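Local coordinates for protein uncharacterized CBS domain-containing proteins (Corynebacterium glutamicum, PDB 2P3H) that is of unknown function but is a putative membrane transport protein or hemolysin, seen here as its CorC_HlyC (transporter-associated) domain, which may bind flavin adenine dinucleotide, at residues A[31-36]-A[79-84]; A[40-45]-A[94-99]; A[46-51]-A[57-62]. One frame throughout, in Å; residues are numbered along the deposited sequence.

Contact 1 (A[31-36]-A[79-84]); sequences YELPEG and RILRIT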
loop_
_atom_site.group_PDB
_atom_site.type_symbol
_atom_site.label_atom_id
_atom_site.label_comp_id
_atom_site.label_asym_id
_atom_site.label_seq_id
_atom_site.Cartn_x
_atom_site.Cartn_y
_atom_site.Cartn_z
ATOM N N TYR A 31 -5.626 6.016 -5.393
ATOM C CA TYR A 31 -5.068 7.002 -4.456
ATOM C C TYR A 31 -3.549 7.017 -4.612
ATOM O O TYR A 31 -2.968 5.970 -4.848
ATOM C CB TYR A 31 -5.325 6.569 -3.010
ATOM C CG TYR A 31 -6.719 6.752 -2.457
ATOM C CD1 TYR A 31 -7.669 5.738 -2.553
ATOM C CD2 TYR A 31 -7.064 7.916 -1.770
ATOM C CE1 TYR A 31 -8.962 5.907 -2.005
ATOM C CE2 TYR A 31 -8.336 8.091 -1.220
ATOM C CZ TYR A 31 -9.273 7.086 -1.342
ATOM O OH TYR A 31 -10.516 7.280 -0.800
ATOM N N GLU A 32 -2.915 8.158 -4.370
ATOM C CA GLU A 32 -1.460 8.212 -4.275
ATOM C C GLU A 32 -0.948 7.807 -2.902
ATOM O O GLU A 32 -1.567 8.069 -1.874
ATOM C CB GLU A 32 -0.952 9.588 -4.672
ATOM C CG GLU A 32 -1.254 9.863 -6.143
ATOM C CD GLU A 32 -0.537 11.062 -6.713
ATOM O OE1 GLU A 32 0.699 11.178 -6.533
ATOM O OE2 GLU A 32 -1.212 11.862 -7.389
ATOM N N LEU A 33 0.205 7.146 -2.919
ATOM C CA LEU A 33 0.907 6.748 -1.719
ATOM C C LEU A 33 2.043 7.722 -1.416
ATOM O O LEU A 33 2.466 8.447 -2.309
ATOM C CB LEU A 33 1.451 5.326 -1.913
ATOM C CG LEU A 33 0.388 4.218 -1.718
ATOM C CD1 LEU A 33 0.794 2.969 -2.525
ATOM C CD2 LEU A 33 0.200 3.926 -0.248
ATOM N N PRO A 34 2.528 7.762 -0.158
ATOM C CA PRO A 34 3.709 8.599 0.149
ATOM C C PRO A 34 4.919 8.271 -0.741
ATOM O O PRO A 34 5.146 7.117 -1.058
ATOM C CB PRO A 34 4.018 8.265 1.607
ATOM C CG PRO A 34 2.754 7.674 2.166
ATOM C CD PRO A 34 1.979 7.089 1.041
ATOM N N GLU A 35 5.659 9.287 -1.180
ATOM C CA GLU A 35 6.835 9.068 -2.006
ATOM C C GLU A 35 8.064 9.189 -1.147
ATOM O O GLU A 35 8.054 9.868 -0.116
ATOM C CB GLU A 35 6.900 10.075 -3.164
ATOM C CG GLU A 35 5.660 10.019 -4.020
ATOM C CD GLU A 35 5.881 10.435 -5.455
ATOM O OE1 GLU A 35 6.781 11.263 -5.726
ATOM O OE2 GLU A 35 5.129 9.931 -6.318
ATOM N N GLY A 36 9.126 8.520 -1.564
ATOM C CA GLY A 36 10.351 8.507 -0.785
ATOM C C GLY A 36 11.453 7.831 -1.545
ATOM O O GLY A 36 11.417 7.750 -2.773
ATOM N N ARG A 79 -7.976 8.379 4.106
ATOM C CA ARG A 79 -8.180 6.982 3.736
ATOM C C ARG A 79 -6.924 6.188 4.064
ATOM O O ARG A 79 -5.804 6.694 3.962
ATOM C CB ARG A 79 -8.508 6.833 2.257
ATOM C CG ARG A 79 -9.335 5.593 1.966
ATOM C CD ARG A 79 -10.838 5.827 2.213
ATOM N NE ARG A 79 -11.587 4.569 2.136
ATOM C CZ ARG A 79 -12.203 4.107 1.048
ATOM N NH1 ARG A 79 -12.836 2.940 1.106
ATOM N NH2 ARG A 79 -12.207 4.798 -0.088
ATOM N N ILE A 80 -7.113 4.941 4.478
ATOM C CA ILE A 80 -5.987 4.081 4.912
ATOM C C ILE A 80 -5.909 2.844 4.039
ATOM O O ILE A 80 -6.937 2.209 3.794
ATOM C CB ILE A 80 -6.152 3.630 6.385
ATOM C CG1 ILE A 80 -6.255 4.845 7.312
ATOM C CG2 ILE A 80 -4.969 2.727 6.837
ATOM C CD1 ILE A 80 -5.016 5.726 7.292
ATOM N N LEU A 81 -4.698 2.517 3.599
ATOM C CA LEU A 81 -4.415 1.255 2.927
ATOM C C LEU A 81 -3.816 0.289 3.958
ATOM O O LEU A 81 -2.744 0.543 4.514
ATOM C CB LEU A 81 -3.449 1.496 1.754
ATOM C CG LEU A 81 -3.076 0.248 0.924
ATOM C CD1 LEU A 81 -4.319 -0.249 0.164
ATOM C CD2 LEU A 81 -1.970 0.589 -0.058
ATOM N N ARG A 82 -4.518 -0.812 4.225
ATOM C CA ARG A 82 -3.948 -1.860 5.075
ATOM C C ARG A 82 -3.235 -2.885 4.206
ATOM O O ARG A 82 -3.824 -3.384 3.213
ATOM C CB ARG A 82 -5.054 -2.539 5.876
ATOM C CG ARG A 82 -4.547 -3.729 6.705
ATOM C CD ARG A 82 -5.749 -4.448 7.361
ATOM N NE ARG A 82 -6.270 -3.639 8.452
ATOM C CZ ARG A 82 -7.499 -3.745 8.967
ATOM N NH1 ARG A 82 -8.367 -4.639 8.465
ATOM N NH2 ARG A 82 -7.870 -2.944 9.977
ATOM N N ILE A 83 -1.966 -3.164 4.535
ATOM C CA ILE A 83 -1.152 -4.138 3.813
ATOM C C ILE A 83 -0.749 -5.237 4.794
ATOM O O ILE A 83 -0.232 -4.953 5.874
ATOM C CB ILE A 83 0.111 -3.492 3.188
ATOM C CG1 ILE A 83 -0.314 -2.302 2.327
ATOM C CG2 ILE A 83 0.956 -4.526 2.399
ATOM C CD1 ILE A 83 0.497 -1.070 2.545
ATOM N N THR A 84 -1.028 -6.475 4.413
ATOM C CA THR A 84 -0.658 -7.643 5.214
ATOM C C THR A 84 0.340 -8.461 4.416
ATOM O O THR A 84 0.095 -8.796 3.244
ATOM C CB THR A 84 -1.892 -8.522 5.533
ATOM O OG1 THR A 84 -2.925 -7.727 6.115
ATOM C CG2 THR A 84 -1.498 -9.667 6.482
#
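Y31 and R79 supply the polar half of this contact, L33 and L81 the apolar half. In the conformers described, both residues being modelled in two, NH2 of R79 donates to OH of Y31 over 3.1 Å, nearly straight at 162°. The hydroxyl lies at the edge of the guanidinium, close to its plane, while the phenol ring and the guanidinium stand 78° apart, so the two flat groups meet across a steep angle and do not stack. The arginine chain bends at its second torsion (chi2 83°), which brings its aliphatic part against the hydroxyl end of the phenol, obliquely to the ring: CG of R79 lies 3.6 Å from CZ of Y31. A stronger hold on the guanidinium comes from NE, which donates to the carbonyl of L101.

Further in, two buried leucines are set roughly perpendicular and touch through one methyl each, CD2 of L33 and CD2 of L81 being 4.0 Å apart.

The loop 31-36, which joins helix 22-29 to helix 41-49, thus runs alongside strand 80-89. L33 also packs on L22 and V25 of helix 22-29, L81 reaches I29 of the same helix, and both Y31 and R79 touch L100 of strand 92-100.

Contact 2 (A[40-45]-A[94-99]); sequences TISGLL and VKLALA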
loop_
_atom_site.group_PDB
_atom_site.type_symbol
_atom_site.label_atom_id
_atom_site.label_comp_id
_atom_site.label_asym_id
_atom_site.label_seq_id
_atom_site.Cartn_x
_atom_site.Cartn_y
_atom_site.Cartn_z
ATOM N N THR A 40 9.059 0.455 -5.216
ATOM C CA THR A 40 8.120 -0.671 -5.164
ATOM C C THR A 40 7.351 -0.688 -3.866
ATOM O O THR A 40 7.763 -0.064 -2.875
ATOM C CB THR A 40 8.787 -2.078 -5.311
ATOM O OG1 THR A 40 9.550 -2.401 -4.140
ATOM C CG2 THR A 40 9.658 -2.179 -6.561
ATOM N N ILE A 41 6.257 -1.442 -3.870
ATOM C CA ILE A 41 5.448 -1.588 -2.650
ATOM C C ILE A 41 6.302 -2.047 -1.447
ATOM O O ILE A 41 6.187 -1.476 -0.352
ATOM C CB ILE A 41 4.178 -2.462 -2.895
ATOM C CG1 ILE A 41 3.258 -2.420 -1.672
ATOM C CG2 ILE A 41 4.540 -3.906 -3.210
ATOM C CD1 ILE A 41 2.796 -0.950 -1.250
ATOM N N SER A 42 7.185 -3.034 -1.641
ATOM C CA SER A 42 8.014 -3.490 -0.504
ATOM C C SER A 42 8.974 -2.424 -0.014
ATOM O O SER A 42 9.224 -2.302 1.189
ATOM C CB SER A 42 8.748 -4.792 -0.830
ATOM O OG SER A 42 7.802 -5.840 -0.877
ATOM N N GLY A 43 9.514 -1.645 -0.949
ATOM C CA GLY A 43 10.417 -0.557 -0.587
ATOM C C GLY A 43 9.703 0.424 0.335
ATOM O O GLY A 43 10.291 0.913 1.323
ATOM N N LEU A 44 8.451 0.731 0.002
ATOM C CA LEU A 44 7.622 1.620 0.843
ATOM C C LEU A 44 7.433 1.014 2.237
ATOM O O LEU A 44 7.576 1.693 3.254
ATOM C CB LEU A 44 6.262 1.857 0.170
ATOM C CG LEU A 44 5.144 2.518 0.990
ATOM C CD1 LEU A 44 5.513 3.958 1.396
ATOM C CD2 LEU A 44 3.860 2.490 0.200
ATOM N N LEU A 45 7.079 -0.271 2.268
ATOM C CA LEU A 45 6.876 -1.002 3.523
ATOM C C LEU A 45 8.120 -1.001 4.403
ATOM O O LEU A 45 8.029 -0.688 5.602
ATOM C CB LEU A 45 6.434 -2.439 3.243
ATOM C CG LEU A 45 5.072 -2.649 2.600
ATOM C CD1 LEU A 45 4.808 -4.142 2.462
ATOM C CD2 LEU A 45 3.956 -1.945 3.386
ATOM N N VAL A 94 7.016 -11.257 -0.917
ATOM C CA VAL A 94 6.757 -11.622 -2.308
ATOM C C VAL A 94 5.256 -11.627 -2.622
ATOM O O VAL A 94 4.887 -11.566 -3.798
ATOM C CB VAL A 94 7.432 -12.946 -2.720
ATOM C CG1 VAL A 94 8.951 -12.804 -2.632
ATOM C CG2 VAL A 94 6.914 -14.120 -1.885
ATOM N N LYS A 95 4.415 -11.682 -1.584
ATOM C CA LYS A 95 2.959 -11.520 -1.755
ATOM C C LYS A 95 2.367 -10.673 -0.665
ATOM O O LYS A 95 2.655 -10.889 0.507
ATOM C CB LYS A 95 2.250 -12.873 -1.791
ATOM C CG LYS A 95 2.686 -13.782 -2.925
ATOM C CD LYS A 95 2.102 -13.363 -4.270
ATOM C CE LYS A 95 2.881 -14.034 -5.391
ATOM N NZ LYS A 95 2.162 -13.844 -6.673
ATOM N N LEU A 96 1.503 -9.732 -1.049
ATOM C CA LEU A 96 0.918 -8.787 -0.078
ATOM C C LEU A 96 -0.581 -8.721 -0.296
ATOM O O LEU A 96 -1.045 -8.710 -1.433
ATOM C CB LEU A 96 1.503 -7.402 -0.300
ATOM C CG LEU A 96 3.010 -7.306 -0.075
ATOM C CD1 LEU A 96 3.488 -5.974 -0.552
ATOM C CD2 LEU A 96 3.308 -7.507 1.409
ATOM N N ALA A 97 -1.327 -8.668 0.802
ATOM C CA ALA A 97 -2.773 -8.401 0.721
ATOM C C ALA A 97 -2.987 -6.924 0.972
ATOM O O ALA A 97 -2.450 -6.383 1.924
ATOM C CB ALA A 97 -3.498 -9.209 1.750
ATOM N N LEU A 98 -3.757 -6.277 0.104
ATOM C CA LEU A 98 -4.038 -4.830 0.260
ATOM C C LEU A 98 -5.517 -4.660 0.483
ATOM O O LEU A 98 -6.330 -5.274 -0.208
ATOM C CB LEU A 98 -3.660 -4.083 -1.025
ATOM C CG LEU A 98 -2.237 -3.517 -1.074
ATOM C CD1 LEU A 98 -1.134 -4.586 -0.879
ATOM C CD2 LEU A 98 -2.052 -2.753 -2.375
ATOM N N ALA A 99 -5.884 -3.819 1.455
ATOM C CA ALA A 99 -7.305 -3.481 1.610
ATOM C C ALA A 99 -7.436 -1.992 1.813
ATOM O O ALA A 99 -6.763 -1.425 2.686
ATOM C CB ALA A 99 -7.916 -4.243 2.790
#
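A buried, essentially apolar helix-on-sheet contact joins the first turn of helix 41-49 to strand 92-100, the middle strand of the antiparallel sheet. The short axes of 41-45 and 95-99 run 10.9 Å apart at 77°, so these two segments run steeply across each other, and one side chain, L96, carries every close contact from the strand side. Its CD1 fits between two helix residues a turn apart. On one of them, I41, both branches touch this methyl: CG2 of I41 is 3.5 Å from CD1 of L96, a close approach for two methyls, and CG1 of I41 follows at 3.7 Å. The two side chains lie alongside, pointing opposite ways. With L45 the meeting is tip to tip, CD1 of L45 lying 3.8 Å from both CD1 and CD2 of L96. L45 has CG anti to its carbonyl carbon and an extended second torsion (chi2 -178°), which carries CD1 out to the strand.

The helix start is fixed by T40, the N-cap: its OG1 accepts from N of G43 at 3.3 Å. S42, at the margin of the contact, turns OG to the carbonyl of G18. Around L96, I41 also leans on I16 of strand 13-17, and L45 on I83 of strand 80-89. On the strand side, V94 and K95 both face E87, a classic beta bulge just before L96. Such a helix laid over one face of an antiparallel sheet, its apolar side turned inward, is a two-layer alpha/beta sandwich.

Contact 3 (A[46-51]-A[57-62]); sequences FDHANA and DVIEIP. With EDO (1,2-ethanediol), chain M.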
loop_
_atom_site.group_PDB
_atom_site.type_symbol
_atom_site.label_atom_id
_atom_site.label_comp_id
_atom_site.label_asym_id
_atom_site.label_seq_id
_atom_site.Cartn_x
_atom_site.Cartn_y
_atom_site.Cartn_z
ATOM N N PHE A 46 9.284 -1.311 3.823
ATOM C CA PHE A 46 10.522 -1.245 4.594
ATOM C C PHE A 46 10.785 0.157 5.120
ATOM O O PHE A 46 11.202 0.330 6.272
ATOM C CB PHE A 46 11.731 -1.711 3.768
ATOM C CG PHE A 46 11.869 -3.208 3.669
ATOM C CD1 PHE A 46 12.130 -3.979 4.801
ATOM C CD2 PHE A 46 11.792 -3.851 2.427
ATOM C CE1 PHE A 46 12.287 -5.377 4.702
ATOM C CE2 PHE A 46 11.938 -5.248 2.317
ATOM C CZ PHE A 46 12.198 -6.009 3.467
ATOM N N ASP A 47 10.559 1.159 4.272
ATOM C CA ASP A 47 10.765 2.538 4.691
ATOM C C ASP A 47 9.846 2.926 5.872
ATOM O O ASP A 47 10.318 3.498 6.864
ATOM C CB ASP A 47 10.580 3.465 3.496
ATOM C CG ASP A 47 10.969 4.894 3.808
ATOM O OD1 ASP A 47 12.105 5.279 3.514
ATOM O OD2 ASP A 47 10.133 5.611 4.373
ATOM N N HIS A 48 8.557 2.596 5.769
ATOM C CA HIS A 48 7.533 2.892 6.798
ATOM C C HIS A 48 7.779 2.148 8.126
ATOM O O HIS A 48 7.743 2.751 9.209
ATOM C CB HIS A 48 6.135 2.545 6.251
ATOM C CG HIS A 48 5.000 2.983 7.134
ATOM N ND1 HIS A 48 4.337 4.182 6.951
ATOM C CD2 HIS A 48 4.424 2.395 8.213
ATOM C CE1 HIS A 48 3.399 4.308 7.875
ATOM N NE2 HIS A 48 3.433 3.240 8.655
ATOM N N ALA A 49 8.015 0.838 8.044
ATOM C CA ALA A 49 8.240 0.027 9.241
ATOM C C ALA A 49 9.601 0.264 9.851
ATOM O O ALA A 49 9.776 0.051 11.054
ATOM C CB ALA A 49 8.050 -1.456 8.928
ATOM N N ASN A 50 10.565 0.719 9.040
ATOM C CA ASN A 50 11.978 0.806 9.438
ATOM C C ASN A 50 12.439 -0.411 10.267
ATOM O O ASN A 50 13.124 -0.290 11.299
ATOM C CB ASN A 50 12.286 2.150 10.146
ATOM C CG ASN A 50 13.788 2.387 10.354
ATOM O OD1 ASN A 50 14.632 1.876 9.605
ATOM N ND2 ASN A 50 14.126 3.173 11.377
ATOM N N ALA A 51 12.045 -1.586 9.792
ATOM C CA ALA A 51 12.314 -2.848 10.451
ATOM C C ALA A 51 12.156 -3.951 9.404
ATOM O O ALA A 51 11.584 -3.713 8.329
ATOM C CB ALA A 51 11.302 -3.063 11.603
ATOM N N ASP A 57 2.651 -9.756 9.351
ATOM C CA ASP A 57 2.737 -8.331 9.743
ATOM C C ASP A 57 1.687 -7.505 9.005
ATOM O O ASP A 57 1.447 -7.726 7.827
ATOM C CB ASP A 57 4.131 -7.743 9.428
ATOM C CG ASP A 57 5.197 -8.181 10.423
ATOM O OD1 ASP A 57 4.863 -8.924 11.384
ATOM O OD2 ASP A 57 6.365 -7.770 10.251
ATOM N N VAL A 58 1.065 -6.565 9.704
ATOM C CA VAL A 58 0.062 -5.689 9.091
ATOM C C VAL A 58 0.560 -4.266 9.210
ATOM O O VAL A 58 0.941 -3.806 10.286
ATOM C CB VAL A 58 -1.309 -5.807 9.778
ATOM C CG1 VAL A 58 -2.328 -4.820 9.150
ATOM C CG2 VAL A 58 -1.808 -7.256 9.712
ATOM N N ILE A 59 0.585 -3.569 8.086
ATOM C CA ILE A 59 1.118 -2.222 8.088
ATOM C C ILE A 59 0.021 -1.362 7.489
ATOM O O ILE A 59 -0.501 -1.688 6.446
ATOM C CB ILE A 59 2.386 -2.110 7.215
ATOM C CG1 ILE A 59 3.535 -2.919 7.834
ATOM C CG2 ILE A 59 2.825 -0.659 7.053
ATOM C CD1 ILE A 59 3.641 -4.298 7.254
ATOM N N GLU A 60 -0.313 -0.274 8.158
ATOM C CA GLU A 60 -1.336 0.625 7.638
ATOM C C GLU A 60 -0.725 1.964 7.195
ATOM O O GLU A 60 -0.029 2.611 7.947
ATOM C CB GLU A 60 -2.485 0.777 8.652
ATOM C CG GLU A 60 -3.276 -0.590 8.801
ATOM C CD GLU A 60 -4.465 -0.567 9.765
ATOM O OE1 GLU A 60 -4.786 0.528 10.343
ATOM O OE2 GLU A 60 -5.089 -1.671 9.945
ATOM N N ILE A 61 -0.970 2.350 5.948
ATOM C CA ILE A 61 -0.372 3.562 5.363
ATOM C C ILE A 61 -1.490 4.527 4.908
ATOM O O ILE A 61 -2.388 4.148 4.130
ATOM C CB ILE A 61 0.554 3.201 4.146
ATOM C CG1 ILE A 61 1.608 2.177 4.634
ATOM C CG2 ILE A 61 1.170 4.469 3.490
ATOM C CD1 ILE A 61 2.773 1.906 3.751
ATOM N N PRO A 62 -1.425 5.773 5.374
ATOM C CA PRO A 62 -2.374 6.804 4.918
ATOM C C PRO A 62 -2.140 7.159 3.457
ATOM O O PRO A 62 -0.981 7.256 3.018
ATOM C CB PRO A 62 -2.037 8.019 5.796
ATOM C CG PRO A 62 -1.241 7.469 6.953
ATOM C CD PRO A 62 -0.483 6.289 6.389
HETATM C C1 EDO M . 14.155 1.034 4.944
HETATM O O1 EDO M . 15.212 1.109 3.989
HETATM C C2 EDO M . 14.352 2.067 6.039
HETATM O O2 EDO M . 15.216 1.494 7.023
HETATM O O HOH W 1 1.547 2.948 10.701
#
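H48 packs its imidazole against I59 and I61 at the outer margin of the alpha/beta sandwich, where the last turn of helix 41-49 covers strand 58-62, an outermost strand of the antiparallel sheet. With CG anti to the backbone N (chi1 -172°), the histidine reaches from the helix to the strand, passing beside both isoleucines, whose own side chains come from the strand to meet it. I61 takes one face of the ring: its CG1 stands 4.2 Å from the imidazole centroid, 13° off the normal and displaced toward the ND1 rim, a CH-pi contact. I59 comes in obliquely, CG2 lying 3.6 Å from CD2 of H48. The two isoleucines are alternate residues of the strand and point to the same side of the sheet, where I59 also meets L45 and I61 meets L44 and L45; the histidine, itself exposed, lies against the margin of this buried apolar layer.

Between them in sequence, E60 points the other way, and its carboxylate forms a salt bridge with R82 on the neighbouring strand.

On the side of the helix away from the strand, N50 is the first residue to leave helical torsions, with positive phi. There OD1 of N50 accepts a hydrogen bond of 2.7 Å from O2 of a 1,2-ethanediol, probably carried over from the crystallisation liquor.

No direct hydrogen bond crosses the contact, but a water bridges it: lying in the imidazole plane at the ring edge, it is 2.8 Å from NE2 of H48 and donates to the carbonyl O of E60 over 3.2 Å.

All three contacts belong to one compact two-layer domain, their centres 9 to 10 Å apart. Contacts 2 and 3 use successive parts of helix 41-49, against strands 92-100 and 58-62; strand 80-89, which contact 1 reaches, lies between those two in the antiparallel sheet. Probable backbone hydrogen bonds, A99 N to R82 O and I59 N to I83 O (each 2.7 Å), link neighbouring strands. Contacts 1 and 2 also meet through side chains, CD1 of I83 packing 3.7 Å from CD2 of L45. Along the chain, contact 3 is nested inside both others, whereas contacts 1 and 2 alternate, so segments distant in sequence are brought together within the transporter-associated domain.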